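Local coordinates for dehydrogenase (Thermotoga maritima, PDB 3EZY), which catalyses the NAD(+)-dependent oxidation of myo-inositol to scyllo-inosose and probably serves a myo-inositol degradation pathway, at residues A[241-244]-A[249-252]; A[58-63]-A[82-87]; A[11-16]-A[283-288]. All blocks are in the same frame, centred on the assembly; numbering follows the deposited sequence.

Contact 1 (A[241-244]-A[249-252])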
loop_
_atom_site.group_PDB
_atom_site.type_symbol
_atom_site.label_atom_id
_atom_site.label_comp_id
_atom_site.label_asym_id
_atom_site.label_seq_id
_atom_site.Cartn_x
_atom_site.Cartn_y
_atom_site.Cartn_z
ATOM N N ILE A 241 1.891 -13.858 7.864
ATOM C CA ILE A 241 2.646 -15.033 7.427
ATOM C C ILE A 241 3.373 -14.684 6.135
ATOM O O ILE A 241 2.794 -14.067 5.240
ATOM C CB ILE A 241 1.713 -16.247 7.140
ATOM C CG1 ILE A 241 0.992 -16.662 8.434
ATOM C CG2 ILE A 241 2.564 -17.391 6.517
ATOM C CD1 ILE A 241 -0.184 -17.741 8.262
ATOM N N GLU A 242 4.649 -15.045 6.048
ATOM C CA GLU A 242 5.349 -14.936 4.787
ATOM C C GLU A 242 6.065 -16.253 4.469
ATOM O O GLU A 242 6.635 -16.917 5.360
ATOM C CB GLU A 242 6.354 -13.756 4.841
ATOM C CG GLU A 242 7.276 -13.734 3.680
ATOM C CD GLU A 242 8.460 -12.813 3.926
ATOM O OE1 GLU A 242 8.307 -11.866 4.741
ATOM O OE2 GLU A 242 9.509 -13.070 3.310
ATOM N N VAL A 243 6.039 -16.624 3.203
ATOM C CA VAL A 243 6.858 -17.745 2.704
ATOM C C VAL A 243 7.764 -17.276 1.555
ATOM O O VAL A 243 7.294 -16.735 0.534
ATOM C CB VAL A 243 6.002 -18.974 2.216
ATOM C CG1 VAL A 243 6.937 -20.193 1.807
ATOM C CG2 VAL A 243 5.011 -19.403 3.303
ATOM N N PHE A 244 9.051 -17.544 1.692
ATOM C CA PHE A 244 9.978 -17.198 0.647
ATOM C C PHE A 244 10.522 -18.494 0.051
ATOM O O PHE A 244 10.890 -19.403 0.786
ATOM C CB PHE A 244 11.116 -16.383 1.240
ATOM C CG PHE A 244 12.324 -16.293 0.354
ATOM C CD1 PHE A 244 12.340 -15.392 -0.715
ATOM C CD2 PHE A 244 13.462 -17.049 0.621
ATOM C CE1 PHE A 244 13.484 -15.276 -1.537
ATOM C CE2 PHE A 244 14.598 -16.953 -0.216
ATOM C CZ PHE A 244 14.594 -16.072 -1.285
ATOM N N ARG A 249 8.089 -14.672 -3.406
ATOM C CA ARG A 249 7.700 -14.497 -2.023
ATOM C C ARG A 249 6.200 -14.322 -1.924
ATOM O O ARG A 249 5.563 -13.745 -2.814
ATOM C CB ARG A 249 8.411 -13.264 -1.440
ATOM C CG ARG A 249 8.130 -12.989 0.067
ATOM C CD ARG A 249 8.645 -11.554 0.439
ATOM N NE ARG A 249 7.612 -10.584 0.053
ATOM C CZ ARG A 249 7.796 -9.273 -0.053
ATOM N NH1 ARG A 249 9.004 -8.727 0.169
ATOM N NH2 ARG A 249 6.766 -8.511 -0.415
ATOM N N ILE A 250 5.610 -14.795 -0.839
ATOM C CA ILE A 250 4.175 -14.610 -0.670
ATOM C C ILE A 250 3.883 -14.165 0.765
ATOM O O ILE A 250 4.520 -14.621 1.688
ATOM C CB ILE A 250 3.353 -15.848 -1.061
ATOM C CG1 ILE A 250 1.849 -15.471 -1.144
ATOM C CG2 ILE A 250 3.621 -17.032 -0.125
ATOM C CD1 ILE A 250 1.018 -16.424 -1.967
ATOM N N PHE A 251 2.889 -13.302 0.953
ATOM C CA PHE A 251 2.717 -12.688 2.274
ATOM C C PHE A 251 1.221 -12.525 2.503
ATOM O O PHE A 251 0.488 -12.254 1.547
ATOM C CB PHE A 251 3.454 -11.337 2.192
ATOM C CG PHE A 251 2.993 -10.303 3.143
ATOM C CD1 PHE A 251 3.366 -10.368 4.486
ATOM C CD2 PHE A 251 2.257 -9.230 2.700
ATOM C CE1 PHE A 251 2.998 -9.387 5.391
ATOM C CE2 PHE A 251 1.871 -8.227 3.598
ATOM C CZ PHE A 251 2.258 -8.311 4.956
ATOM N N ALA A 252 0.747 -12.737 3.738
ATOM C CA ALA A 252 -0.657 -12.415 4.076
ATOM C C ALA A 252 -0.584 -11.337 5.180
ATOM O O ALA A 252 0.061 -11.553 6.204
ATOM C CB ALA A 252 -1.394 -13.677 4.567
#
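Ile241 to Phe244 and Arg249 to Ala252 are the two antiparallel arms of a beta hairpin, their axes 4.7 Å apart and their directions 175° from each other. Ile241 with Ala252 and Val243 with Ile250 are the hydrogen-bonded pairs; Glu242 with Phe251 and Phe244 with Arg249 are the non-hydrogen-bonded ones. Ile250 N gives to Val243 O at 2.9 Å and Val243 N returns a bond to Ile250 O; at the other pair Ala252 N binds Ile241 O at 2.9 Å, while Ile241 N to Ala252 O is weak at 3.4 Å. On the other face from Val243 and Ile250, the side chains of Glu242 and Arg249 cross obliquely. With chi1 (-178°) and chi2 both extended, CG and CD of Arg249 lie against one face of the Glu242 carboxylate: CD sits 3.4 Å from Glu242 OE2. Their charges do not pair, since NE of Arg249 stays 4.5 Å from OE2 of Glu242. Each is matched across the interface instead, Glu242 by Arg153 and Arg240 of a third subunit and Arg249 by Asp238 of that same subunit. The face of Val243 and Ile250 is apolar, as suits a sheet surface turned to helices, and there Ile250 CG2 meets Val243 CB at 3.9 Å. Beta-branched Val243 and Ile250 suit both the extended backbone and the greasy layer over it. Helix 128-138 packs on Ile241 and Ile250, helix 174-185 on Ile241 and Val243. Strand 238-245 continues the sheet to strand 145-153, whereas strand 248-252 pairs antiparallel with a strand of a second subunit, carrying the sheet across the interface.

Contact 2 (A[58-63]-A[82-87])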
loop_
_atom_site.group_PDB
_atom_site.type_symbol
_atom_site.label_atom_id
_atom_site.label_comp_id
_atom_site.label_asym_id
_atom_site.label_seq_id
_atom_site.Cartn_x
_atom_site.Cartn_y
_atom_site.Cartn_z
ATOM N N GLU A 58 -24.578 -36.087 30.408
ATOM C CA GLU A 58 -25.959 -36.162 29.947
ATOM C C GLU A 58 -26.117 -35.628 28.514
ATOM O O GLU A 58 -26.913 -36.145 27.724
ATOM C CB GLU A 58 -26.885 -35.407 30.893
ATOM C CG GLU A 58 -26.859 -35.913 32.344
ATOM C CD GLU A 58 -27.164 -37.408 32.476
ATOM O OE1 GLU A 58 -27.634 -38.023 31.497
ATOM O OE2 GLU A 58 -26.930 -37.974 33.573
ATOM N N LEU A 59 -25.394 -34.561 28.170
ATOM C CA LEU A 59 -25.439 -34.087 26.786
ATOM C C LEU A 59 -24.879 -35.152 25.816
ATOM O O LEU A 59 -25.468 -35.491 24.768
ATOM C CB LEU A 59 -24.677 -32.727 26.654
ATOM C CG LEU A 59 -24.677 -32.102 25.239
ATOM C CD1 LEU A 59 -24.649 -30.552 25.265
ATOM C CD2 LEU A 59 -23.532 -32.667 24.355
ATOM N N ILE A 60 -23.703 -35.654 26.124
ATOM C CA ILE A 60 -23.064 -36.644 25.270
ATOM C C ILE A 60 -23.908 -37.915 25.076
ATOM O O ILE A 60 -23.909 -38.504 23.994
ATOM C CB ILE A 60 -21.681 -36.998 25.851
ATOM C CG1 ILE A 60 -20.741 -35.791 25.668
ATOM C CG2 ILE A 60 -21.148 -38.305 25.249
ATOM C CD1 ILE A 60 -19.581 -35.770 26.615
ATOM N N GLU A 61 -24.618 -38.338 26.119
ATOM C CA GLU A 61 -25.422 -39.588 26.069
ATOM C C GLU A 61 -26.813 -39.371 25.463
ATOM O O GLU A 61 -27.496 -40.324 25.091
ATOM C CB GLU A 61 -25.486 -40.229 27.472
ATOM C CG GLU A 61 -24.118 -40.762 27.971
ATOM C CD GLU A 61 -24.023 -40.856 29.496
ATOM O OE1 GLU A 61 -25.065 -41.047 30.156
ATOM O OE2 GLU A 61 -22.910 -40.745 30.049
ATOM N N ASP A 62 -27.226 -38.109 25.327
ATOM C CA ASP A 62 -28.496 -37.810 24.659
ATOM C C ASP A 62 -28.542 -38.411 23.259
ATOM O O ASP A 62 -27.706 -38.072 22.424
ATOM C CB ASP A 62 -28.664 -36.291 24.565
ATOM C CG ASP A 62 -30.066 -35.876 24.113
ATOM O OD1 ASP A 62 -30.657 -36.544 23.237
ATOM O OD2 ASP A 62 -30.575 -34.862 24.635
ATOM N N PRO A 63 -29.536 -39.299 22.974
ATOM C CA PRO A 63 -29.506 -39.990 21.697
ATOM C C PRO A 63 -29.803 -39.109 20.533
ATOM O O PRO A 63 -29.550 -39.505 19.423
ATOM C CB PRO A 63 -30.611 -41.058 21.835
ATOM C CG PRO A 63 -31.487 -40.541 22.933
ATOM C CD PRO A 63 -30.519 -39.916 23.885
ATOM N N ILE A 82 -13.077 -38.614 25.391
ATOM C CA ILE A 82 -13.128 -40.095 25.509
ATOM C C ILE A 82 -14.564 -40.599 25.745
ATOM O O ILE A 82 -14.991 -41.612 25.181
ATOM C CB ILE A 82 -12.150 -40.618 26.590
ATOM C CG1 ILE A 82 -10.714 -40.319 26.163
ATOM C CG2 ILE A 82 -12.379 -42.157 26.838
ATOM C CD1 ILE A 82 -9.699 -40.539 27.226
ATOM N N ALA A 83 -15.312 -39.857 26.548
ATOM C CA ALA A 83 -16.737 -40.067 26.741
ATOM C C ALA A 83 -17.535 -39.968 25.425
ATOM O O ALA A 83 -18.440 -40.781 25.173
ATOM C CB ALA A 83 -17.278 -39.036 27.785
ATOM N N CYS A 84 -17.233 -39.002 24.552
ATOM C CA CYS A 84 -17.885 -39.036 23.227
ATOM C C CYS A 84 -17.552 -40.334 22.472
ATOM O O CYS A 84 -18.405 -40.884 21.772
ATOM C CB CYS A 84 -17.491 -37.840 22.336
ATOM S SG CYS A 84 -17.966 -36.237 22.982
ATOM N N ALA A 85 -16.309 -40.791 22.521
ATOM C CA ALA A 85 -15.977 -42.005 21.749
ATOM C C ALA A 85 -16.780 -43.220 22.290
ATOM O O ALA A 85 -17.358 -43.989 21.526
ATOM C CB ALA A 85 -14.475 -42.292 21.784
ATOM N N LYS A 86 -16.876 -43.327 23.606
ATOM C CA LYS A 86 -17.620 -44.422 24.248
ATOM C C LYS A 86 -19.094 -44.309 23.918
ATOM O O LYS A 86 -19.788 -45.316 23.826
ATOM C CB LYS A 86 -17.382 -44.408 25.759
ATOM C CG LYS A 86 -15.897 -44.509 26.158
ATOM C CD LYS A 86 -15.317 -45.892 25.833
ATOM C CE LYS A 86 -13.961 -46.162 26.505
ATOM N NZ LYS A 86 -13.845 -45.505 27.851
ATOM N N ALA A 87 -19.584 -43.084 23.698
ATOM C CA ALA A 87 -20.973 -42.914 23.286
ATOM C C ALA A 87 -21.171 -42.975 21.775
ATOM O O ALA A 87 -22.278 -42.787 21.297
ATOM C CB ALA A 87 -21.546 -41.622 23.836
#
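Ile60 reaches from the last turn of helix 56-61 onto the end of helix 77-86, and this one side chain makes the close contacts between 58-63 and 82-87, where two helices of the NAD-binding Rossmann fold meet. The tight part is a small apolar patch. In Ile60, CG1 stands beside the backbone N (chi1 -70°) and CG2 anti to it, which directs CG1 to Cys84 and CG2 to Ala87. CG2 of Ile60 lies 3.6 Å from Ala87 CB and 3.7 Å from Ala83 O, while CG1 is 3.9 Å from Cys84 SG. Further out, Ile60 CD1 touches both the same sulfur and Ala83 CB, the latter at 4.2 Å. Small residues suit 82-87: Ala83, Cys84 and Ala87 are consistent with a close approach, 6.1 Å between the CA atoms of Ile60 and Cys84. Cys84 also rests on Val68 of strand 67-70, which ties the patch to the parallel sheet. Cutting Ile60 back to an alanine is likely to open a gap between the helices, leaving Ala87 CB and Cys84 SG without their apolar neighbour. The solvent side is loose and polar: Glu58, Glu61 and Lys86 are exposed, and the end of Lys86 leads away from 58-63, toward a long, weak ion pair with Glu110. Charged chains suit these outward positions, where they can be hydrated. Where helix 56-61 ends, Lys89 NZ bridges two backbone acceptors, hydrogen-bonding to the carbonyl oxygens of both Ile60 and Asp62.

Contact 3 (A[11-16]-A[283-288])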
loop_
_atom_site.group_PDB
_atom_site.type_symbol
_atom_site.label_atom_id
_atom_site.label_comp_id
_atom_site.label_asym_id
_atom_site.label_seq_id
_atom_site.Cartn_x
_atom_site.Cartn_y
_atom_site.Cartn_z
ATOM N N GLY A 11 -18.251 -20.493 27.054
ATOM C CA GLY A 11 -17.315 -19.420 27.239
ATOM C C GLY A 11 -17.317 -18.630 25.942
ATOM O O GLY A 11 -18.204 -18.744 25.104
ATOM N N ARG A 12 -16.280 -17.848 25.766
ATOM C CA ARG A 12 -16.207 -16.965 24.645
ATOM C C ARG A 12 -16.305 -17.760 23.363
ATOM O O ARG A 12 -17.017 -17.381 22.442
ATOM C CB ARG A 12 -14.852 -16.272 24.706
ATOM C CG ARG A 12 -14.666 -15.259 23.634
ATOM C CD ARG A 12 -13.185 -15.033 23.538
ATOM N NE ARG A 12 -12.759 -13.824 24.192
ATOM C CZ ARG A 12 -11.480 -13.524 24.398
ATOM N NH1 ARG A 12 -10.516 -14.385 24.065
ATOM N NH2 ARG A 12 -11.167 -12.375 24.973
ATOM N N ILE A 13 -15.551 -18.845 23.264
ATOM C CA ILE A 13 -15.519 -19.587 21.976
ATOM C C ILE A 13 -16.709 -20.542 21.757
ATOM O O ILE A 13 -17.263 -20.611 20.643
ATOM C CB ILE A 13 -14.168 -20.312 21.780
ATOM C CG1 ILE A 13 -13.044 -19.258 21.638
ATOM C CG2 ILE A 13 -14.185 -21.225 20.528
ATOM C CD1 ILE A 13 -11.661 -19.856 21.639
ATOM N N GLY A 14 -17.109 -21.273 22.796
ATOM C CA GLY A 14 -18.330 -22.087 22.716
ATOM C C GLY A 14 -19.536 -21.240 22.329
ATOM O O GLY A 14 -20.390 -21.667 21.559
ATOM N N THR A 15 -19.629 -20.028 22.867
ATOM C CA THR A 15 -20.733 -19.137 22.499
ATOM C C THR A 15 -20.742 -18.771 21.013
ATOM O O THR A 15 -21.785 -18.824 20.359
ATOM C CB THR A 15 -20.718 -17.862 23.369
ATOM O OG1 THR A 15 -20.853 -18.247 24.748
ATOM C CG2 THR A 15 -21.863 -16.914 22.954
ATOM N N ILE A 16 -19.583 -18.404 20.470
ATOM C CA ILE A 16 -19.434 -18.193 19.043
ATOM C C ILE A 16 -19.929 -19.378 18.225
ATOM O O ILE A 16 -20.701 -19.204 17.268
ATOM C CB ILE A 16 -17.972 -17.826 18.690
ATOM C CG1 ILE A 16 -17.675 -16.423 19.236
ATOM C CG2 ILE A 16 -17.735 -17.884 17.145
ATOM C CD1 ILE A 16 -16.164 -16.035 19.233
ATOM N N ASP A 283 -15.292 -15.152 11.366
ATOM C CA ASP A 283 -15.410 -15.843 10.082
ATOM C C ASP A 283 -14.599 -17.133 10.032
ATOM O O ASP A 283 -15.041 -18.103 9.421
ATOM C CB ASP A 283 -14.996 -14.970 8.895
ATOM C CG ASP A 283 -15.192 -15.687 7.568
ATOM O OD1 ASP A 283 -16.332 -16.179 7.312
ATOM O OD2 ASP A 283 -14.203 -15.795 6.779
ATOM N N SER A 284 -13.421 -17.153 10.661
ATOM C CA SER A 284 -12.604 -18.394 10.686
ATOM C C SER A 284 -13.305 -19.473 11.515
ATOM O O SER A 284 -13.299 -20.638 11.162
ATOM C CB SER A 284 -11.187 -18.135 11.238
ATOM O OG SER A 284 -11.190 -17.874 12.631
ATOM N N TYR A 285 -13.959 -19.097 12.618
ATOM C CA TYR A 285 -14.735 -20.106 13.347
ATOM C C TYR A 285 -15.936 -20.620 12.553
ATOM O O TYR A 285 -16.258 -21.828 12.569
ATOM C CB TYR A 285 -15.198 -19.553 14.703
ATOM C CG TYR A 285 -14.101 -19.445 15.720
ATOM C CD1 TYR A 285 -13.388 -20.570 16.128
ATOM C CD2 TYR A 285 -13.815 -18.226 16.318
ATOM C CE1 TYR A 285 -12.372 -20.480 17.087
ATOM C CE2 TYR A 285 -12.815 -18.113 17.284
ATOM C CZ TYR A 285 -12.113 -19.254 17.674
ATOM O OH TYR A 285 -11.116 -19.119 18.600
ATOM N N LEU A 286 -16.632 -19.715 11.867
ATOM C CA LEU A 286 -17.779 -20.138 11.096
ATOM C C LEU A 286 -17.319 -21.163 10.057
ATOM O O LEU A 286 -17.949 -22.209 9.879
ATOM C CB LEU A 286 -18.381 -18.942 10.359
ATOM C CG LEU A 286 -19.480 -19.356 9.385
ATOM C CD1 LEU A 286 -20.725 -19.912 10.146
ATOM C CD2 LEU A 286 -19.876 -18.183 8.466
ATOM N N GLU A 287 -16.239 -20.844 9.352
ATOM C CA GLU A 287 -15.772 -21.723 8.272
ATOM C C GLU A 287 -15.210 -23.064 8.775
ATOM O O GLU A 287 -15.352 -24.126 8.115
ATOM C CB GLU A 287 -14.693 -21.007 7.479
ATOM C CG GLU A 287 -14.176 -21.806 6.290
ATOM C CD GLU A 287 -15.134 -21.770 5.079
ATOM O OE1 GLU A 287 -16.236 -21.122 5.146
ATOM O OE2 GLU A 287 -14.764 -22.405 4.060
ATOM N N GLU A 288 -14.539 -23.001 9.921
ATOM C CA GLU A 288 -14.041 -24.213 10.597
ATOM C C GLU A 288 -15.196 -25.174 10.938
ATOM O O GLU A 288 -15.118 -26.388 10.727
ATOM C CB GLU A 288 -13.310 -23.826 11.873
ATOM C CG GLU A 288 -12.801 -25.036 12.625
ATOM C CD GLU A 288 -12.151 -24.666 13.896
ATOM O OE1 GLU A 288 -12.724 -23.857 14.658
ATOM O OE2 GLU A 288 -11.046 -25.165 14.134
#
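Ile16 and Tyr285 bring their backbones to 7.6 Å, CA to CA, where the first turns of helix 12-20 face the middle of the long helix 277-298. That spacing is filled by Tyr285, whose CG is anti to the carbonyl carbon (chi1 -74°), sending the ring across to the two isoleucines. Both of these cross the tyrosine at about a right angle. Ile13 meets the far end of the ring: its CD1 lies 3.2 Å from Tyr285 OH, and its CG2 is 4.0 Å from CE1 of the same ring. Ile16 takes the near end, with CG2 3.9 Å from Tyr285 CB and similarly close to CD2. The residues are one turn apart, so two branched apolar chains on a single helix face can touch the tyrosine near its base and near its hydroxyl end. Tyrosine suits the place because its ring is long enough for OH to reach the tip of Ile13 while CB stays beside Ile16. Gly11 is at the N-cap of helix 12-20, and its carbonyl oxygen accepts two bonds from Thr15 on opposite faces of its plane, from N at 2.9 Å and from OG1 at 2.7 Å. Gly11 and Gly14 fit the glycine-rich GxGxxG pattern of a Rossmann fold, consistent with a dinucleotide-binding turn. Thr15 OG1 also bonds Arg39. Around the contact, Phe277 of helix 277-298 touches Ile13, Ile16 and Tyr285, the ring of His17 meets that of Tyr285 with planes at about 80°, and Glu94 of strand 90-94 packs against both Ile13 and Tyr285.

From the N terminus, the chain enters contact 3 with its first segment, the glycine-rich turn and the start of helix 12-20, but closes that loop only 267 residues later at 283-288. Contacts 2 and 1 both fall within this long loop, one after the other, without crossing. Contact 2 closes first, joining helices 56-61 and 77-86 of the Rossmann fold; contact 1 follows as a short hairpin in the mixed sheet of the C-terminal part. Contacts 1 and 2 lie on opposite sides of the chain's centre, their own centres 43 Å apart, and contact 3 ties the late helix 277-298 back to the nucleotide-binding fold.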